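Local coordinates for protein methyltransferase 1 (Methanosarcina barkeri, PDB 2I2X) that carries a corrinoid prosthetic group that takes up the methyl group of methanol, a step mediated by MtaB, and hands it on to coenzyme M through MtaA, at residues B[125-130]-B[176-181]; B[150-155]-B[237-242]. All coordinates share one frame; numbering follows the deposited sequence.

Contact 1 (B[125-130]-B[176-181]); sequences TVVCHV and IMLTGT
With chi1 at 82°, His-129 has CG wedged between N and C of its own backbone, which folds the imidazole back over the neighbouring strand. ND1 donates a bent hydrogen bond to Thr-179 O at 2.8 Å, the donor in the carbonyl plane on a lone pair, the oxygen somewhat out of the imidazole plane, while His-129 N hydrogen-bonds the same oxygen at 3.2 Å from above the carbonyl plane. Two donors of one residue grip a single buried carbonyl, which should fix the ring's rotation. Gly-180 CA lies 3.6 Å from His-129 CE1, the ring packing against bare backbone. Strands 125-130 and 177-181 run parallel, 17° apart, as neighbours in the five-stranded sheet of a Rossmann-like B12-binding domain. The straightest main-chain bond is Thr-179 N to Val-127 O, 2.8 Å, the donor almost in line with the carbonyl. On the His-129 side, Val-127 CG1 lies alongside Leu-178 CD1 at 3.8 Å, and Val-166 of helix 164-173 packs on His-129 and Leu-178. On the other face Val-126 CG1, anti to its backbone N, touches Met-177 CG at 3.7 Å. There Thr-181 OG1 hydrogen-bonds N3B of the bound corrinoid, at the C-terminal end of its strand.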
loop_
_atom_site.group_PDB
_atom_site.type_symbol
_atom_site.label_atom_id
_atom_site.label_comp_id
_atom_site.label_asym_id
_atom_site.label_seq_id
_atom_site.Cartn_x
_atom_site.Cartn_y
_atom_site.Cartn_z
ATOM N N THR B 125 -6.759 -38.578 19.194
ATOM C CA THR B 125 -6.712 -37.350 20.001
ATOM C C THR B 125 -5.952 -36.235 19.270
ATOM O O THR B 125 -4.893 -36.480 18.683
ATOM C CB THR B 125 -6.126 -37.614 21.431
ATOM O OG1 THR B 125 -7.108 -38.281 22.229
ATOM C CG2 THR B 125 -5.756 -36.322 22.145
ATOM N N VAL B 126 -6.522 -35.027 19.283
ATOM C CA VAL B 126 -5.814 -33.817 18.838
ATOM C C VAL B 126 -5.639 -32.852 20.016
ATOM O O VAL B 126 -6.568 -32.639 20.806
ATOM C CB VAL B 126 -6.531 -33.089 17.674
ATOM C CG1 VAL B 126 -5.656 -31.982 17.128
ATOM C CG2 VAL B 126 -6.880 -34.054 16.556
ATOM N N VAL B 127 -4.430 -32.308 20.142
ATOM C CA VAL B 127 -4.138 -31.221 21.073
ATOM C C VAL B 127 -4.150 -29.931 20.251
ATOM O O VAL B 127 -3.583 -29.884 19.146
ATOM C CB VAL B 127 -2.762 -31.405 21.778
ATOM C CG1 VAL B 127 -2.419 -30.213 22.667
ATOM C CG2 VAL B 127 -2.757 -32.660 22.598
ATOM N N CYS B 128 -4.802 -28.900 20.794
ATOM C CA CYS B 128 -4.880 -27.581 20.164
ATOM C C CYS B 128 -4.394 -26.477 21.084
ATOM O O CYS B 128 -4.737 -26.442 22.268
ATOM C CB CYS B 128 -6.309 -27.289 19.744
ATOM S SG CYS B 128 -6.941 -28.505 18.605
ATOM N N HIS B 129 -3.597 -25.570 20.535
ATOM C CA HIS B 129 -3.123 -24.430 21.303
ATOM C C HIS B 129 -2.980 -23.185 20.442
ATOM O O HIS B 129 -2.925 -23.268 19.218
ATOM C CB HIS B 129 -1.793 -24.759 22.011
ATOM C CG HIS B 129 -0.581 -24.621 21.136
ATOM N ND1 HIS B 129 -0.370 -25.405 20.016
ATOM C CD2 HIS B 129 0.489 -23.794 21.226
ATOM C CE1 HIS B 129 0.775 -25.061 19.454
ATOM N NE2 HIS B 129 1.313 -24.085 20.167
ATOM N N VAL B 130 -2.937 -22.041 21.111
ATOM C CA VAL B 130 -2.557 -20.778 20.518
ATOM C C VAL B 130 -1.124 -20.500 20.977
ATOM O O VAL B 130 -0.763 -20.799 22.122
ATOM C CB VAL B 130 -3.512 -19.643 20.966
ATOM C CG1 VAL B 130 -3.110 -18.326 20.368
ATOM C CG2 VAL B 130 -4.912 -19.955 20.555
ATOM N N ILE B 176 -2.653 -37.776 17.988
ATOM C CA ILE B 176 -2.228 -38.095 16.636
ATOM C C ILE B 176 -1.762 -36.834 15.893
ATOM O O ILE B 176 -1.002 -36.908 14.913
ATOM C CB ILE B 176 -3.364 -38.785 15.861
ATOM C CG1 ILE B 176 -4.695 -38.049 16.095
ATOM C CG2 ILE B 176 -3.457 -40.266 16.285
ATOM C CD1 ILE B 176 -5.606 -38.007 14.886
ATOM N N MET B 177 -2.202 -35.679 16.393
ATOM C CA MET B 177 -2.014 -34.411 15.709
ATOM C C MET B 177 -1.976 -33.229 16.666
ATOM O O MET B 177 -2.792 -33.128 17.589
ATOM C CB MET B 177 -3.140 -34.229 14.701
ATOM C CG MET B 177 -3.422 -32.809 14.326
ATOM S SD MET B 177 -3.855 -32.780 12.604
ATOM C CE MET B 177 -2.217 -32.890 11.886
ATOM N N LEU B 178 -1.027 -32.332 16.424
ATOM C CA LEU B 178 -0.918 -31.098 17.181
ATOM C C LEU B 178 -1.305 -29.918 16.299
ATOM O O LEU B 178 -0.732 -29.756 15.220
ATOM C CB LEU B 178 0.520 -30.933 17.665
ATOM C CG LEU B 178 0.858 -29.702 18.492
ATOM C CD1 LEU B 178 0.132 -29.778 19.824
ATOM C CD2 LEU B 178 2.369 -29.610 18.688
ATOM N N THR B 179 -2.272 -29.106 16.739
ATOM C CA THR B 179 -2.594 -27.833 16.043
ATOM C C THR B 179 -2.035 -26.617 16.767
ATOM O O THR B 179 -1.978 -26.580 18.000
ATOM C CB THR B 179 -4.125 -27.597 15.755
ATOM O OG1 THR B 179 -4.810 -27.249 16.954
ATOM C CG2 THR B 179 -4.791 -28.807 15.147
ATOM N N GLY B 180 -1.622 -25.625 15.980
ATOM C CA GLY B 180 -1.168 -24.331 16.497
ATOM C C GLY B 180 -1.733 -23.159 15.710
ATOM O O GLY B 180 -1.886 -23.230 14.483
ATOM N N THR B 181 -2.037 -22.073 16.413
ATOM C CA THR B 181 -2.630 -20.901 15.811
ATOM C C THR B 181 -1.858 -19.677 16.256
ATOM O O THR B 181 -1.799 -19.379 17.453
ATOM C CB THR B 181 -4.100 -20.775 16.220
ATOM O OG1 THR B 181 -4.838 -21.829 15.606
ATOM C CG2 THR B 181 -4.701 -19.440 15.771
#

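Contact 2 (B[150-155]-B[237-242]); sequences NGYNVV and IADAII
Tyr-152 carries this contact through the tip of its side chain, which meets one turn of the helix at Ala-238, Asp-239 and Ile-242. Its hydroxyl donates to Asp-239 OD1, the two oxygens modelled only 2.3 Å apart, a very short separation. The carboxylate oxygen lies in the plane of the ring at its edge and accepts on its anti lone pair, the one turned away from OD2, with the carboxylate and ring planes 28° apart. Ala-238 adds an apolar contact, its methyl CB lying 3.6 Å from Tyr-152 CE2. One helical turn on, Ile-242 brings CG1 to 4.2 Å from the same ring carbon, CE2, so that a methyl and a methylene group pack around this part of the phenol.

The torsions explain the meeting. Tyr-152 CG stands anti to its carbonyl carbon (chi1 -60°), aiming the ring at the helix, and Asp-239 CG takes the same position (chi1 -78°), bringing the carboxylate round to the hydroxyl although its CB starts off across the line to Tyr-152. Asn-150 sets its CB in the plane of the ring at the edge. The chain reaches Tyr-152 through Gly-151, whose positive phi suits glycine. Lys-123 touches the tyrosine and forms a long, weak ion pair with Asp-239 OD1, a nearby positive charge that would favour the ionised carboxylate.

Tyr-152 thus joins the turn between helix 138-149 and the edge strand 153-158 to helix 233-242. Ile-176 also packs on the phenol, Met-177 of strand 177-181 touches Ile-237 and Ala-238, and helix 248-255 packs through Leu-251 and Phe-255 against Ala-240.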
loop_
_atom_site.group_PDB
_atom_site.type_symbol
_atom_site.label_atom_id
_atom_site.label_comp_id
_atom_site.label_asym_id
_atom_site.label_seq_id
_atom_site.Cartn_x
_atom_site.Cartn_y
_atom_site.Cartn_z
ATOM N N ASN B 150 -15.970 -33.590 13.443
ATOM C CA ASN B 150 -15.508 -34.663 12.551
ATOM C C ASN B 150 -15.143 -35.963 13.303
ATOM O O ASN B 150 -14.499 -36.855 12.743
ATOM C CB ASN B 150 -14.330 -34.181 11.685
ATOM C CG ASN B 150 -14.427 -34.648 10.225
ATOM O OD1 ASN B 150 -14.250 -35.834 9.913
ATOM N ND2 ASN B 150 -14.691 -33.705 9.322
ATOM N N GLY B 151 -15.551 -36.055 14.571
ATOM C CA GLY B 151 -15.402 -37.283 15.352
ATOM C C GLY B 151 -14.129 -37.442 16.164
ATOM O O GLY B 151 -13.842 -38.537 16.662
ATOM N N TYR B 152 -13.361 -36.361 16.298
ATOM C CA TYR B 152 -12.116 -36.400 17.062
ATOM C C TYR B 152 -12.301 -35.831 18.464
ATOM O O TYR B 152 -13.258 -35.098 18.742
ATOM C CB TYR B 152 -11.004 -35.638 16.347
ATOM C CG TYR B 152 -10.628 -36.134 14.957
ATOM C CD1 TYR B 152 -11.434 -35.859 13.850
ATOM C CD2 TYR B 152 -9.435 -36.835 14.743
ATOM C CE1 TYR B 152 -11.078 -36.292 12.570
ATOM C CE2 TYR B 152 -9.070 -37.269 13.468
ATOM C CZ TYR B 152 -9.896 -36.993 12.387
ATOM O OH TYR B 152 -9.545 -37.422 11.126
ATOM N N ASN B 153 -11.369 -36.188 19.342
ATOM C CA ASN B 153 -11.374 -35.759 20.729
ATOM C C ASN B 153 -10.288 -34.699 20.939
ATOM O O ASN B 153 -9.131 -34.889 20.533
ATOM C CB ASN B 153 -11.163 -36.975 21.637
ATOM C CG ASN B 153 -10.988 -36.604 23.098
ATOM O OD1 ASN B 153 -9.865 -36.565 23.600
ATOM N ND2 ASN B 153 -12.095 -36.342 23.792
ATOM N N VAL B 154 -10.662 -33.580 21.557
ATOM C CA VAL B 154 -9.764 -32.423 21.633
ATOM C C VAL B 154 -9.555 -31.899 23.044
ATOM O O VAL B 154 -10.477 -31.375 23.679
ATOM C CB VAL B 154 -10.231 -31.254 20.703
ATOM C CG1 VAL B 154 -9.468 -29.961 21.002
ATOM C CG2 VAL B 154 -10.077 -31.638 19.236
ATOM N N VAL B 155 -8.327 -32.048 23.522
ATOM C CA VAL B 155 -7.893 -31.340 24.710
ATOM C C VAL B 155 -7.490 -29.947 24.236
ATOM O O VAL B 155 -6.594 -29.802 23.403
ATOM C CB VAL B 155 -6.770 -32.122 25.506
ATOM C CG1 VAL B 155 -5.844 -32.876 24.574
ATOM C CG2 VAL B 155 -5.980 -31.212 26.450
ATOM N N ILE B 237 -6.624 -32.741 7.306
ATOM C CA ILE B 237 -5.226 -33.078 7.564
ATOM C C ILE B 237 -5.092 -34.169 8.643
ATOM O O ILE B 237 -4.069 -34.856 8.717
ATOM C CB ILE B 237 -4.398 -31.795 7.914
ATOM C CG1 ILE B 237 -2.892 -32.034 7.801
ATOM C CG2 ILE B 237 -4.785 -31.213 9.276
ATOM C CD1 ILE B 237 -2.332 -31.606 6.471
ATOM N N ALA B 238 -6.134 -34.327 9.460
ATOM C CA ALA B 238 -6.168 -35.353 10.505
ATOM C C ALA B 238 -6.714 -36.676 9.962
ATOM O O ALA B 238 -6.420 -37.748 10.502
ATOM C CB ALA B 238 -6.989 -34.877 11.692
ATOM N N ASP B 239 -7.509 -36.591 8.893
ATOM C CA ASP B 239 -8.014 -37.776 8.192
ATOM C C ASP B 239 -6.889 -38.549 7.486
ATOM O O ASP B 239 -6.956 -39.773 7.366
ATOM C CB ASP B 239 -9.123 -37.397 7.198
ATOM C CG ASP B 239 -10.473 -37.162 7.875
ATOM O OD1 ASP B 239 -10.636 -37.485 9.067
ATOM O OD2 ASP B 239 -11.387 -36.651 7.200
ATOM N N ALA B 240 -5.862 -37.827 7.034
ATOM C CA ALA B 240 -4.683 -38.428 6.402
ATOM C C ALA B 240 -3.751 -39.130 7.400
ATOM O O ALA B 240 -2.978 -40.015 7.017
ATOM C CB ALA B 240 -3.921 -37.386 5.590
ATOM N N ILE B 241 -3.819 -38.724 8.670
ATOM C CA ILE B 241 -3.119 -39.420 9.754
ATOM C C ILE B 241 -3.827 -40.745 10.003
ATOM O O ILE B 241 -3.180 -41.769 10.214
ATOM C CB ILE B 241 -3.088 -38.604 11.084
ATOM C CG1 ILE B 241 -2.774 -37.114 10.846
ATOM C CG2 ILE B 241 -2.134 -39.246 12.109
ATOM C CD1 ILE B 241 -1.454 -36.815 10.153
ATOM N N ILE B 242 -5.160 -40.707 9.969
ATOM C CA ILE B 242 -6.000 -41.904 10.084
ATOM C C ILE B 242 -5.917 -42.754 8.798
ATOM O O ILE B 242 -6.161 -43.964 8.828
ATOM C CB ILE B 242 -7.474 -41.542 10.481
ATOM C CG1 ILE B 242 -7.509 -40.747 11.792
ATOM C CG2 ILE B 242 -8.354 -42.782 10.618
ATOM C CD1 ILE B 242 -6.652 -41.325 12.920
#

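Both contacts belong to the B12-binding domain, their centres about 10 Å apart, and they meet directly in the sheet, where strand 125-130 has strand 153-158 as its neighbour on the side away from 177-181. Val-126 N and Asn-153 O, 2.9 Å apart, probably form a hydrogen bond there. Contact 1 is buried sheet core, built from repeated main-chain bonds with mostly apolar side chains on both faces and one histidine turned back to a main-chain carbonyl, and it reaches the corrinoid. Contact 2 is smaller and partly buried, lies away from the corrinoid, and depends on side chains, chiefly one phenol and one carboxylate, to bring a helix against the turn leading into an edge strand.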